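N2152 (Neocallimastix frontalis, PDB 5U22) probably hydrolyses arabinose-containing glycans as a family 39 glycoside hydrolase with polyspecific activity on rare arabinosyl linkages. Local coordinates at residues 23-28 with 352-357; 310-315 with 341-346; 356-361 with 403-408; 369-374 with 416-421. One frame throughout, in Å; residues are numbered along the deposited sequence.

Contact 1: residues 23-28 with 352-357; sequences SQLTVD and GSVKAN
N357 and Q24 both carry CG beside the backbone N (chi1 -52° and -61°), and this leans the asparagine amide toward strand 23-28 while the glutamine rises next to it. N357 ND2 then spends its two N-H groups on the neighbouring strand. One goes to Q24 OE1 at 3.0 Å, in the plane of the glutamine carbonyl. The other goes to T26 OG1 at 3.2 Å. Both acceptors lie close to the plane of the asparagine amide, while the two amide planes are turned 70° apart. The extended K355 runs alongside Q24, and a water joins their ends. It donates to Q24 OE1 at 2.7 Å and accepts from K355 NZ at 2.9 Å.

Underneath, strands 23-28 and 353-357 pair in parallel in the beta-sandwich domain. Five backbone bonds join them, among them V27 N to N357 O at 2.8 Å. The other face of the sheet is apolar: L25 CD1 meets V354 CG1 at 3.8 Å, and F344 of strand 341-347 packs on L25, V27 and A356. The N-terminal strand is thus tied to a strand more than 320 residues later.

On the polar face, N357 OD1 is taken by S404. With both ends of the amide bonded, its rotation is fixed, and the nearby ammonium group of K355 may polarise the water that Q24 OE1 receives.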
loop_
_atom_site.group_PDB
_atom_site.type_symbol
_atom_site.label_atom_id
_atom_site.label_comp_id
_atom_site.label_asym_id
_atom_site.label_seq_id
_atom_site.Cartn_x
_atom_site.Cartn_y
_atom_site.Cartn_z
ATOM N N SER A 23 -16.837 19.025 -6.372
ATOM C CA SER A 23 -15.750 18.137 -6.757
ATOM C C SER A 23 -16.357 16.943 -7.480
ATOM O O SER A 23 -17.206 16.244 -6.914
ATOM C CB SER A 23 -14.949 17.675 -5.535
ATOM O OG SER A 23 -14.254 18.760 -4.946
ATOM N N GLN A 24 -15.932 16.714 -8.721
ATOM C CA GLN A 24 -16.511 15.662 -9.551
ATOM C C GLN A 24 -15.554 14.489 -9.692
ATOM O O GLN A 24 -14.372 14.677 -9.997
ATOM C CB GLN A 24 -16.872 16.187 -10.942
ATOM C CG GLN A 24 -17.902 17.299 -10.950
ATOM C CD GLN A 24 -18.604 17.409 -12.294
ATOM O OE1 GLN A 24 -19.056 16.406 -12.856
ATOM N NE2 GLN A 24 -18.682 18.620 -12.823
ATOM N N LEU A 25 -16.085 13.280 -9.525
ATOM C CA LEU A 25 -15.380 12.040 -9.819
ATOM C C LEU A 25 -16.244 11.212 -10.756
ATOM O O LEU A 25 -17.449 11.059 -10.521
ATOM C CB LEU A 25 -15.091 11.245 -8.544
ATOM C CG LEU A 25 -14.266 11.971 -7.484
ATOM C CD1 LEU A 25 -15.085 12.139 -6.224
ATOM C CD2 LEU A 25 -12.989 11.195 -7.191
ATOM N N THR A 26 -15.639 10.680 -11.812
ATOM C CA THR A 26 -16.382 9.926 -12.814
ATOM C C THR A 26 -15.846 8.503 -12.874
ATOM O O THR A 26 -14.647 8.289 -13.080
ATOM C CB THR A 26 -16.310 10.610 -14.175
ATOM O OG1 THR A 26 -16.879 11.915 -14.048
ATOM C CG2 THR A 26 -17.106 9.810 -15.219
ATOM N N VAL A 27 -16.744 7.545 -12.672
ATOM C CA VAL A 27 -16.444 6.120 -12.696
ATOM C C VAL A 27 -16.944 5.588 -14.030
ATOM O O VAL A 27 -18.120 5.762 -14.363
ATOM C CB VAL A 27 -17.133 5.398 -11.527
ATOM C CG1 VAL A 27 -16.968 3.886 -11.634
ATOM C CG2 VAL A 27 -16.614 5.918 -10.191
ATOM N N ASP A 28 -16.062 4.964 -14.807
ATOM C CA ASP A 28 -16.454 4.324 -16.060
ATOM C C ASP A 28 -16.461 2.818 -15.830
ATOM O O ASP A 28 -15.410 2.173 -15.863
ATOM C CB ASP A 28 -15.516 4.699 -17.210
ATOM C CG ASP A 28 -15.986 4.138 -18.548
ATOM O OD1 ASP A 28 -16.833 3.210 -18.560
ATOM O OD2 ASP A 28 -15.511 4.623 -19.589
ATOM N N GLY A 352 -16.391 20.602 -0.863
ATOM C CA GLY A 352 -17.456 20.584 0.115
ATOM C C GLY A 352 -18.757 20.013 -0.397
ATOM O O GLY A 352 -19.686 19.817 0.398
ATOM N N SER A 353 -18.855 19.797 -1.710
ATOM C CA SER A 353 -19.862 18.965 -2.349
ATOM C C SER A 353 -19.134 17.993 -3.262
ATOM O O SER A 353 -18.079 18.314 -3.811
ATOM C CB SER A 353 -20.866 19.793 -3.176
ATOM O OG SER A 353 -21.716 20.551 -2.334
ATOM N N VAL A 354 -19.698 16.805 -3.436
ATOM C CA VAL A 354 -19.146 15.822 -4.356
ATOM C C VAL A 354 -20.244 15.332 -5.292
ATOM O O VAL A 354 -21.364 15.044 -4.861
ATOM C CB VAL A 354 -18.509 14.632 -3.608
ATOM C CG1 VAL A 354 -18.179 13.499 -4.588
ATOM C CG2 VAL A 354 -17.264 15.093 -2.863
ATOM N N LYS A 355 -19.911 15.228 -6.571
ATOM C CA LYS A 355 -20.775 14.635 -7.581
ATOM C C LYS A 355 -20.039 13.426 -8.134
ATOM O O LYS A 355 -18.985 13.571 -8.768
ATOM C CB LYS A 355 -21.094 15.637 -8.687
ATOM C CG LYS A 355 -22.104 15.163 -9.715
ATOM C CD LYS A 355 -22.159 16.175 -10.850
ATOM C CE LYS A 355 -23.318 15.922 -11.793
ATOM N NZ LYS A 355 -23.352 16.959 -12.886
ATOM N N ALA A 356 -20.571 12.237 -7.862
ATOM C CA ALA A 356 -20.000 10.990 -8.346
ATOM C C ALA A 356 -20.801 10.558 -9.562
ATOM O O ALA A 356 -21.955 10.135 -9.435
ATOM C CB ALA A 356 -20.016 9.923 -7.254
ATOM N N ASN A 357 -20.209 10.716 -10.738
ATOM C CA ASN A 357 -20.838 10.301 -11.980
ATOM C C ASN A 357 -20.465 8.857 -12.257
ATOM O O ASN A 357 -19.298 8.478 -12.132
ATOM C CB ASN A 357 -20.379 11.193 -13.132
ATOM C CG ASN A 357 -20.567 12.659 -12.823
ATOM O OD1 ASN A 357 -21.694 13.111 -12.628
ATOM N ND2 ASN A 357 -19.462 13.416 -12.780
HETATM O O HOH W 1 -21.076 16.499 -14.627
#

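Contact 2: residues 310-315 with 341-346; sequences GDMTGD and YVSFIF
M312 reaches from the loop after helix 301-310 to strand 341-346, at the seam between the TIM barrel and the beta sandwich. From CB, CG turns to lie beside the backbone N, anti to the carbonyl carbon, and S334 of strand 330-336 also touches this side chain. The chain runs straight from CB through CG to SD, and chi3 of 135° then turns the methyl toward the strand. CE makes the contacts. It lies 3.4 Å from the carbonyl S343 O and 3.8 Å from S343 OG. It also packs against I345 CG1 at 4.1 Å. I345 in turn rests on F305, W308 and Y309 of helix 301-310.

The second meeting point is the hydroxyl of Y341. Its ring is sent toward the loop by a chi1 of 75°, with CG between the backbone N and the carbonyl carbon. The side chain of T313 crosses that of Y341 at about a right angle, and T313 OG1 comes to the ring edge, near its plane. D336 is a further hydrogen-bond partner of T313 OG1. Y341 also stacks on Y419 of strand 415-422. A water lies between D311 O and Y341 OH, with weak bonds to both. The shortest polar approach is Y341 OH to T313 OG1, at 2.7 Å.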
loop_
_atom_site.group_PDB
_atom_site.type_symbol
_atom_site.label_atom_id
_atom_site.label_comp_id
_atom_site.label_asym_id
_atom_site.label_seq_id
_atom_site.Cartn_x
_atom_site.Cartn_y
_atom_site.Cartn_z
ATOM N N GLY A 310 -10.880 -3.809 1.178
ATOM C CA GLY A 310 -10.580 -5.229 1.118
ATOM C C GLY A 310 -11.752 -6.068 0.654
ATOM O O GLY A 310 -11.554 -7.160 0.105
ATOM N N ASP A 311 -12.984 -5.590 0.889
ATOM C CA ASP A 311 -14.188 -6.297 0.452
ATOM C C ASP A 311 -14.382 -6.255 -1.052
ATOM O O ASP A 311 -15.231 -6.993 -1.567
ATOM C CB ASP A 311 -15.454 -5.707 1.093
ATOM C CG ASP A 311 -15.572 -6.011 2.572
ATOM O OD1 ASP A 311 -14.815 -6.868 3.075
ATOM O OD2 ASP A 311 -16.455 -5.400 3.224
ATOM N N MET A 312 -13.662 -5.384 -1.760
ATOM C CA MET A 312 -13.901 -5.231 -3.186
ATOM C C MET A 312 -13.550 -6.516 -3.919
ATOM O O MET A 312 -12.522 -7.143 -3.645
ATOM C CB MET A 312 -13.090 -4.060 -3.739
ATOM C CG MET A 312 -13.589 -2.698 -3.258
ATOM S SD MET A 312 -12.588 -1.349 -3.931
ATOM C CE MET A 312 -13.865 -0.208 -4.448
ATOM N N THR A 313 -14.433 -6.916 -4.837
ATOM C CA THR A 313 -14.273 -8.103 -5.668
ATOM C C THR A 313 -14.560 -7.724 -7.117
ATOM O O THR A 313 -15.060 -6.633 -7.405
ATOM C CB THR A 313 -15.197 -9.245 -5.203
ATOM O OG1 THR A 313 -16.553 -8.784 -5.142
ATOM C CG2 THR A 313 -14.795 -9.753 -3.821
ATOM N N GLY A 314 -14.233 -8.629 -8.043
ATOM C CA GLY A 314 -14.439 -8.354 -9.460
ATOM C C GLY A 314 -13.290 -7.585 -10.087
ATOM O O GLY A 314 -12.122 -7.906 -9.843
ATOM N N ASP A 315 -13.601 -6.576 -10.893
ATOM C CA ASP A 315 -12.596 -5.791 -11.597
ATOM C C ASP A 315 -12.529 -4.385 -11.030
ATOM O O ASP A 315 -13.561 -3.785 -10.731
ATOM C CB ASP A 315 -12.916 -5.674 -13.088
ATOM C CG ASP A 315 -12.802 -6.975 -13.808
ATOM O OD1 ASP A 315 -11.918 -7.778 -13.442
ATOM O OD2 ASP A 315 -13.587 -7.183 -14.751
ATOM N N TYR A 341 -22.756 -6.064 -7.927
ATOM C CA TYR A 341 -22.656 -4.755 -7.297
ATOM C C TYR A 341 -21.533 -3.951 -7.932
ATOM O O TYR A 341 -20.657 -4.492 -8.612
ATOM C CB TYR A 341 -22.447 -4.857 -5.777
ATOM C CG TYR A 341 -21.048 -5.260 -5.336
ATOM C CD1 TYR A 341 -20.707 -6.593 -5.192
ATOM C CD2 TYR A 341 -20.085 -4.297 -5.030
ATOM C CE1 TYR A 341 -19.440 -6.965 -4.776
ATOM C CE2 TYR A 341 -18.803 -4.662 -4.622
ATOM C CZ TYR A 341 -18.489 -5.998 -4.495
ATOM O OH TYR A 341 -17.218 -6.366 -4.085
ATOM N N VAL A 342 -21.606 -2.640 -7.716
ATOM C CA VAL A 342 -20.530 -1.692 -7.977
ATOM C C VAL A 342 -20.187 -1.006 -6.658
ATOM O O VAL A 342 -21.084 -0.637 -5.890
ATOM C CB VAL A 342 -20.945 -0.640 -9.024
ATOM C CG1 VAL A 342 -19.812 0.362 -9.271
ATOM C CG2 VAL A 342 -21.411 -1.315 -10.302
ATOM N N SER A 343 -18.898 -0.813 -6.402
ATOM C CA SER A 343 -18.453 -0.133 -5.192
ATOM C C SER A 343 -17.462 0.960 -5.563
ATOM O O SER A 343 -16.526 0.716 -6.324
ATOM C CB SER A 343 -17.804 -1.108 -4.211
ATOM O OG SER A 343 -17.374 -0.425 -3.037
ATOM N N PHE A 344 -17.650 2.146 -4.997
ATOM C CA PHE A 344 -16.790 3.301 -5.245
ATOM C C PHE A 344 -16.426 3.895 -3.894
ATOM O O PHE A 344 -17.316 4.337 -3.159
ATOM C CB PHE A 344 -17.509 4.335 -6.120
ATOM C CG PHE A 344 -16.682 5.559 -6.428
ATOM C CD1 PHE A 344 -15.296 5.484 -6.463
ATOM C CD2 PHE A 344 -17.289 6.778 -6.692
ATOM C CE1 PHE A 344 -14.527 6.610 -6.741
ATOM C CE2 PHE A 344 -16.521 7.908 -6.985
ATOM C CZ PHE A 344 -15.138 7.812 -7.006
ATOM N N ILE A 345 -15.137 3.874 -3.544
ATOM C CA ILE A 345 -14.663 4.475 -2.297
ATOM C C ILE A 345 -13.761 5.650 -2.633
ATOM O O ILE A 345 -12.961 5.580 -3.574
ATOM C CB ILE A 345 -13.934 3.456 -1.393
ATOM C CG1 ILE A 345 -12.673 2.907 -2.069
ATOM C CG2 ILE A 345 -14.857 2.305 -1.050
ATOM C CD1 ILE A 345 -11.933 1.871 -1.200
ATOM N N PHE A 346 -13.881 6.732 -1.861
ATOM C CA PHE A 346 -13.172 7.950 -2.219
ATOM C C PHE A 346 -13.070 8.857 -0.999
ATOM O O PHE A 346 -13.760 8.676 0.006
ATOM C CB PHE A 346 -13.867 8.667 -3.386
ATOM C CG PHE A 346 -15.339 8.910 -3.165
ATOM C CD1 PHE A 346 -16.270 7.934 -3.494
ATOM C CD2 PHE A 346 -15.790 10.113 -2.636
ATOM C CE1 PHE A 346 -17.639 8.157 -3.308
ATOM C CE2 PHE A 346 -17.146 10.351 -2.451
ATOM C CZ PHE A 346 -18.072 9.370 -2.776
HETATM O O HOH W 2 -17.336 -4.718 -1.666
#

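Contact 3: residues 356-361 with 403-408; sequences ANFKNL and ISVDLS
I403 and F358 point the same way from their strands and lie side by side, with I403 CG1 4.0 Å from F358 CD2. The next carbon of the ring, F358 CE2, lies 4.1 Å from V405 CG2. L361 follows just after the strand. Its side chain crosses that of I403 at about a right angle, and L361 CD1 touches I403 CG2 at 3.6 Å. With I403 CG1 between the backbone N and the carbonyl carbon (chi1 75°), CG1 reaches both the ring and L361 CD1, while CG2 makes the closer contact with the leucine. A356 lies opposite V405 on this face. I418 of strand 415-422 packs on A356 and F358, and F392 and Y396 of strand 389-397 pack on V405.

This apolar face belongs to the core of the beta sandwich, where strands 356-359 and 403-408 run antiparallel. A356 with V405 and F358 with I403 are hydrogen-bonded pairs. F358 N to I403 O is the straightest of their bonds, at 2.8 Å and 177°. The return bond, I403 N to F358 O, is longer, 3.2 Å.

Between them N357 and S404 form a non-hydrogen-bonded pair, with side chains on the opposite, polar face. S404 OG donates to N357 OD1 at 2.7 Å, in the carbonyl plane and on a lone pair. Q402 NE2 is a further hydrogen-bond partner of S404 OG.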
loop_
_atom_site.group_PDB
_atom_site.type_symbol
_atom_site.label_atom_id
_atom_site.label_comp_id
_atom_site.label_asym_id
_atom_site.label_seq_id
_atom_site.Cartn_x
_atom_site.Cartn_y
_atom_site.Cartn_z
ATOM N N ALA A 356 -20.571 12.237 -7.862
ATOM C CA ALA A 356 -20.000 10.990 -8.346
ATOM C C ALA A 356 -20.801 10.558 -9.562
ATOM O O ALA A 356 -21.955 10.135 -9.435
ATOM C CB ALA A 356 -20.016 9.923 -7.254
ATOM N N ASN A 357 -20.209 10.716 -10.738
ATOM C CA ASN A 357 -20.838 10.301 -11.980
ATOM C C ASN A 357 -20.465 8.857 -12.257
ATOM O O ASN A 357 -19.298 8.478 -12.132
ATOM C CB ASN A 357 -20.379 11.193 -13.132
ATOM C CG ASN A 357 -20.567 12.659 -12.823
ATOM O OD1 ASN A 357 -21.694 13.111 -12.628
ATOM N ND2 ASN A 357 -19.462 13.416 -12.780
ATOM N N PHE A 358 -21.452 8.049 -12.609
ATOM C CA PHE A 358 -21.210 6.698 -13.096
ATOM C C PHE A 358 -21.649 6.607 -14.549
ATOM O O PHE A 358 -22.791 6.944 -14.870
ATOM C CB PHE A 358 -21.978 5.674 -12.261
ATOM C CG PHE A 358 -21.521 5.602 -10.831
ATOM C CD1 PHE A 358 -20.616 4.638 -10.433
ATOM C CD2 PHE A 358 -21.984 6.518 -9.891
ATOM C CE1 PHE A 358 -20.183 4.574 -9.113
ATOM C CE2 PHE A 358 -21.565 6.452 -8.577
ATOM C CZ PHE A 358 -20.661 5.480 -8.191
ATOM N N LYS A 359 -20.754 6.157 -15.425
ATOM C CA LYS A 359 -21.123 5.887 -16.809
ATOM C C LYS A 359 -20.905 4.417 -17.141
ATOM O O LYS A 359 -20.165 3.700 -16.455
ATOM C CB LYS A 359 -20.344 6.777 -17.787
ATOM C CG LYS A 359 -18.885 6.936 -17.478
ATOM C CD LYS A 359 -18.297 8.106 -18.280
ATOM C CE LYS A 359 -18.360 7.831 -19.771
ATOM N N ASN A 360 -21.595 3.970 -18.196
ATOM C CA ASN A 360 -21.558 2.573 -18.631
ATOM C C ASN A 360 -21.887 1.618 -17.486
ATOM O O ASN A 360 -21.250 0.577 -17.313
ATOM C CB ASN A 360 -20.209 2.239 -19.253
ATOM C CG ASN A 360 -19.948 3.044 -20.500
ATOM O OD1 ASN A 360 -20.815 3.153 -21.358
ATOM N ND2 ASN A 360 -18.768 3.644 -20.593
ATOM N N LEU A 361 -22.901 1.972 -16.702
ATOM C CA LEU A 361 -23.329 1.142 -15.583
ATOM C C LEU A 361 -23.619 -0.278 -16.056
ATOM O O LEU A 361 -24.089 -0.482 -17.184
ATOM C CB LEU A 361 -24.569 1.740 -14.908
ATOM C CG LEU A 361 -24.303 2.846 -13.890
ATOM C CD1 LEU A 361 -25.597 3.535 -13.499
ATOM C CD2 LEU A 361 -23.599 2.303 -12.644
ATOM N N ILE A 403 -25.795 7.407 -14.007
ATOM C CA ILE A 403 -26.389 8.137 -12.887
ATOM C C ILE A 403 -25.343 9.096 -12.319
ATOM O O ILE A 403 -24.136 8.916 -12.499
ATOM C CB ILE A 403 -26.934 7.221 -11.760
ATOM C CG1 ILE A 403 -25.798 6.629 -10.920
ATOM C CG2 ILE A 403 -27.822 6.114 -12.330
ATOM C CD1 ILE A 403 -26.280 5.761 -9.782
ATOM N N SER A 404 -25.822 10.146 -11.661
ATOM C CA SER A 404 -24.968 11.050 -10.896
ATOM C C SER A 404 -25.464 11.064 -9.461
ATOM O O SER A 404 -26.655 11.292 -9.213
ATOM C CB SER A 404 -24.966 12.478 -11.462
ATOM O OG SER A 404 -24.347 12.525 -12.734
ATOM N N VAL A 405 -24.555 10.815 -8.528
ATOM C CA VAL A 405 -24.872 10.714 -7.106
ATOM C C VAL A 405 -24.233 11.912 -6.408
ATOM O O VAL A 405 -23.008 12.085 -6.465
ATOM C CB VAL A 405 -24.373 9.379 -6.524
ATOM C CG1 VAL A 405 -24.618 9.307 -5.021
ATOM C CG2 VAL A 405 -25.054 8.202 -7.218
ATOM N N ASP A 406 -25.056 12.756 -5.775
ATOM C CA ASP A 406 -24.574 13.963 -5.104
ATOM C C ASP A 406 -24.431 13.747 -3.600
ATOM O O ASP A 406 -25.314 13.168 -2.961
ATOM C CB ASP A 406 -25.525 15.143 -5.320
ATOM C CG ASP A 406 -25.782 15.435 -6.776
ATOM O OD1 ASP A 406 -24.841 15.353 -7.578
ATOM O OD2 ASP A 406 -26.939 15.749 -7.118
ATOM N N LEU A 407 -23.331 14.249 -3.034
ATOM C CA LEU A 407 -23.122 14.287 -1.590
ATOM C C LEU A 407 -22.910 15.731 -1.162
ATOM O O LEU A 407 -22.048 16.419 -1.717
ATOM C CB LEU A 407 -21.916 13.455 -1.158
ATOM C CG LEU A 407 -22.002 11.931 -1.162
ATOM C CD1 LEU A 407 -22.059 11.393 -2.582
ATOM C CD2 LEU A 407 -20.780 11.381 -0.426
ATOM N N SER A 408 -23.673 16.174 -0.163
ATOM C CA SER A 408 -23.550 17.519 0.382
ATOM C C SER A 408 -22.728 17.518 1.668
ATOM O O SER A 408 -22.602 16.501 2.354
ATOM C CB SER A 408 -24.932 18.119 0.658
ATOM O OG SER A 408 -25.504 18.591 -0.541
#

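Contact 4: residues 369-374 with 416-421; sequences AHVKVE and YRIYIT
E374 OE2 is held by R417 and a water. R417 NH2 donates to it at 2.9 Å in a salt bridge, meeting the oxygen on its syn side. R417 NE adds a weak bond at 3.5 Å. The water lies 2.6 Å from E374 OE2 and accepts from R417 NE. The carboxylate oxygen lies at the edge of the guanidinium, almost in its plane, though the two flat groups are turned 51° apart. The bend of R417 at chi3 (69°) brings the guanidinium there. One face of it is covered by Y419 CD1, 3.6 Å above its plane. These contacts probably hold the guanidinium in place.

At the other end of the same face, T421 OG1 stands at the edge of the H370 ring, and the imidazole nitrogens bond to E393 and N395. The reverse face is apolar. I418 CG2 meets V371 CG1 at 3.8 Å, and A369 CB meets I420 CG2 at 3.6 Å.

Strands 369-374 and 416-421 are antiparallel, with three hydrogen-bonded pairs. Strand 389-397 flanks 369-374 and strand 341-347 flanks 416-421. V405 and L407 of strand 403-408 pack on the apolar face, while W308 of helix 301-310 makes a cation-pi contact with R417.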
loop_
_atom_site.group_PDB
_atom_site.type_symbol
_atom_site.label_atom_id
_atom_site.label_comp_id
_atom_site.label_asym_id
_atom_site.label_seq_id
_atom_site.Cartn_x
_atom_site.Cartn_y
_atom_site.Cartn_z
ATOM N N ALA A 369 -31.193 1.190 -10.076
ATOM C CA ALA A 369 -30.093 0.817 -9.204
ATOM C C ALA A 369 -30.398 1.226 -7.772
ATOM O O ALA A 369 -30.868 2.339 -7.518
ATOM C CB ALA A 369 -28.786 1.466 -9.659
ATOM N N HIS A 370 -30.119 0.334 -6.832
ATOM C CA HIS A 370 -30.207 0.685 -5.422
ATOM C C HIS A 370 -28.866 1.254 -4.966
ATOM O O HIS A 370 -27.831 0.591 -5.098
ATOM C CB HIS A 370 -30.590 -0.527 -4.584
ATOM C CG HIS A 370 -30.851 -0.182 -3.159
ATOM N ND1 HIS A 370 -31.966 0.527 -2.762
ATOM C CD2 HIS A 370 -30.117 -0.391 -2.042
ATOM C CE1 HIS A 370 -31.921 0.717 -1.457
ATOM N NE2 HIS A 370 -30.815 0.159 -0.993
ATOM N N VAL A 371 -28.879 2.477 -4.438
ATOM C CA VAL A 371 -27.655 3.205 -4.102
ATOM C C VAL A 371 -27.622 3.454 -2.602
ATOM O O VAL A 371 -28.501 4.131 -2.060
ATOM C CB VAL A 371 -27.552 4.527 -4.876
ATOM C CG1 VAL A 371 -26.286 5.282 -4.484
ATOM C CG2 VAL A 371 -27.579 4.240 -6.374
ATOM N N LYS A 372 -26.612 2.913 -1.932
ATOM C CA LYS A 372 -26.373 3.204 -0.529
ATOM C C LYS A 372 -25.091 4.013 -0.420
ATOM O O LYS A 372 -24.044 3.593 -0.924
ATOM C CB LYS A 372 -26.273 1.918 0.286
ATOM C CG LYS A 372 -25.931 2.138 1.753
ATOM C CD LYS A 372 -25.913 0.799 2.470
ATOM C CE LYS A 372 -25.762 0.945 3.979
ATOM N NZ LYS A 372 -25.691 -0.403 4.638
ATOM N N VAL A 373 -25.178 5.172 0.218
ATOM C CA VAL A 373 -24.055 6.096 0.350
ATOM C C VAL A 373 -23.687 6.162 1.827
ATOM O O VAL A 373 -24.539 6.468 2.670
ATOM C CB VAL A 373 -24.414 7.485 -0.208
ATOM C CG1 VAL A 373 -23.229 8.426 -0.107
ATOM C CG2 VAL A 373 -24.877 7.359 -1.657
ATOM N N GLU A 374 -22.429 5.864 2.147
ATOM C CA GLU A 374 -21.972 5.829 3.530
ATOM C C GLU A 374 -20.735 6.699 3.713
ATOM O O GLU A 374 -20.011 7.001 2.759
ATOM C CB GLU A 374 -21.619 4.410 3.986
ATOM C CG GLU A 374 -22.668 3.382 3.725
ATOM C CD GLU A 374 -22.166 1.994 4.057
ATOM O OE1 GLU A 374 -21.988 1.715 5.256
ATOM O OE2 GLU A 374 -21.919 1.203 3.124
ATOM N N TYR A 416 -15.604 7.972 2.063
ATOM C CA TYR A 416 -16.948 7.819 1.514
ATOM C C TYR A 416 -17.046 6.560 0.671
ATOM O O TYR A 416 -16.071 6.134 0.052
ATOM C CB TYR A 416 -17.338 9.029 0.669
ATOM C CG TYR A 416 -17.332 10.316 1.472
ATOM C CD1 TYR A 416 -18.391 10.640 2.311
ATOM C CD2 TYR A 416 -16.265 11.195 1.398
ATOM C CE1 TYR A 416 -18.388 11.818 3.043
ATOM C CE2 TYR A 416 -16.251 12.355 2.134
ATOM C CZ TYR A 416 -17.315 12.665 2.946
ATOM O OH TYR A 416 -17.288 13.828 3.681
ATOM N N ARG A 417 -18.242 5.962 0.638
ATOM C CA ARG A 417 -18.480 4.849 -0.273
ATOM C C ARG A 417 -19.846 4.997 -0.921
ATOM O O ARG A 417 -20.823 5.356 -0.256
ATOM C CB ARG A 417 -18.408 3.478 0.418
ATOM C CG ARG A 417 -18.566 2.327 -0.572
ATOM C CD ARG A 417 -18.276 0.946 0.025
ATOM N NE ARG A 417 -19.281 0.507 1.000
ATOM C CZ ARG A 417 -19.336 -0.721 1.512
ATOM N NH1 ARG A 417 -18.454 -1.653 1.143
ATOM N NH2 ARG A 417 -20.281 -1.023 2.390
ATOM N N ILE A 418 -19.908 4.721 -2.224
ATOM C CA ILE A 418 -21.176 4.534 -2.922
ATOM C C ILE A 418 -21.246 3.069 -3.330
ATOM O O ILE A 418 -20.358 2.575 -4.033
ATOM C CB ILE A 418 -21.294 5.469 -4.134
ATOM C CG1 ILE A 418 -21.403 6.908 -3.644
ATOM C CG2 ILE A 418 -22.510 5.088 -4.982
ATOM C CD1 ILE A 418 -21.139 7.932 -4.707
ATOM N N TYR A 419 -22.277 2.367 -2.858
ATOM C CA TYR A 419 -22.432 0.931 -3.078
ATOM C C TYR A 419 -23.721 0.711 -3.852
ATOM O O TYR A 419 -24.801 1.061 -3.364
ATOM C CB TYR A 419 -22.470 0.186 -1.740
ATOM C CG TYR A 419 -22.127 -1.289 -1.808
ATOM C CD1 TYR A 419 -20.809 -1.718 -1.704
ATOM C CD2 TYR A 419 -23.122 -2.250 -1.931
ATOM C CE1 TYR A 419 -20.486 -3.069 -1.748
ATOM C CE2 TYR A 419 -22.808 -3.615 -1.982
ATOM C CZ TYR A 419 -21.489 -4.011 -1.888
ATOM O OH TYR A 419 -21.156 -5.354 -1.923
ATOM N N ILE A 420 -23.615 0.129 -5.046
ATOM C CA ILE A 420 -24.732 0.051 -5.981
ATOM C C ILE A 420 -25.109 -1.410 -6.178
ATOM O O ILE A 420 -24.269 -2.225 -6.577
ATOM C CB ILE A 420 -24.391 0.705 -7.334
ATOM C CG1 ILE A 420 -23.865 2.126 -7.127
ATOM C CG2 ILE A 420 -25.591 0.692 -8.258
ATOM C CD1 ILE A 420 -23.519 2.830 -8.431
ATOM N N THR A 421 -26.376 -1.731 -5.936
ATOM C CA THR A 421 -26.898 -3.079 -6.123
ATOM C C THR A 421 -28.175 -3.007 -6.953
ATOM O O THR A 421 -28.642 -1.926 -7.322
ATOM C CB THR A 421 -27.167 -3.771 -4.776
ATOM O OG1 THR A 421 -27.977 -2.924 -3.948
ATOM C CG2 THR A 421 -25.863 -4.066 -4.060
HETATM O O HOH W 3 -21.738 2.424 0.804
#

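How the contacts relate
All four contacts belong to the beta-sandwich domain, and contact 2 also meets the helix that leads out of the TIM barrel. Contacts 1 and 3 share A356 and N357, and their centres are 6 Å apart: strand 353-359 is paired by 23-28 and by 403-408. Contacts 2 and 4, about 10 Å apart, are joined by backbone bonds between neighbouring strands, such as V342 O to I420 N at 2.8 Å. The two pairs meet through the apolar core. A356 CB lies 3.4 Å from I418 CD1, and F344 CD2 is 3.9 Å from F358 CZ. Contacts 1 and 2 are about 16 Å apart between centres, yet V27 CG2 touches F344 CD2 at 3.7 Å.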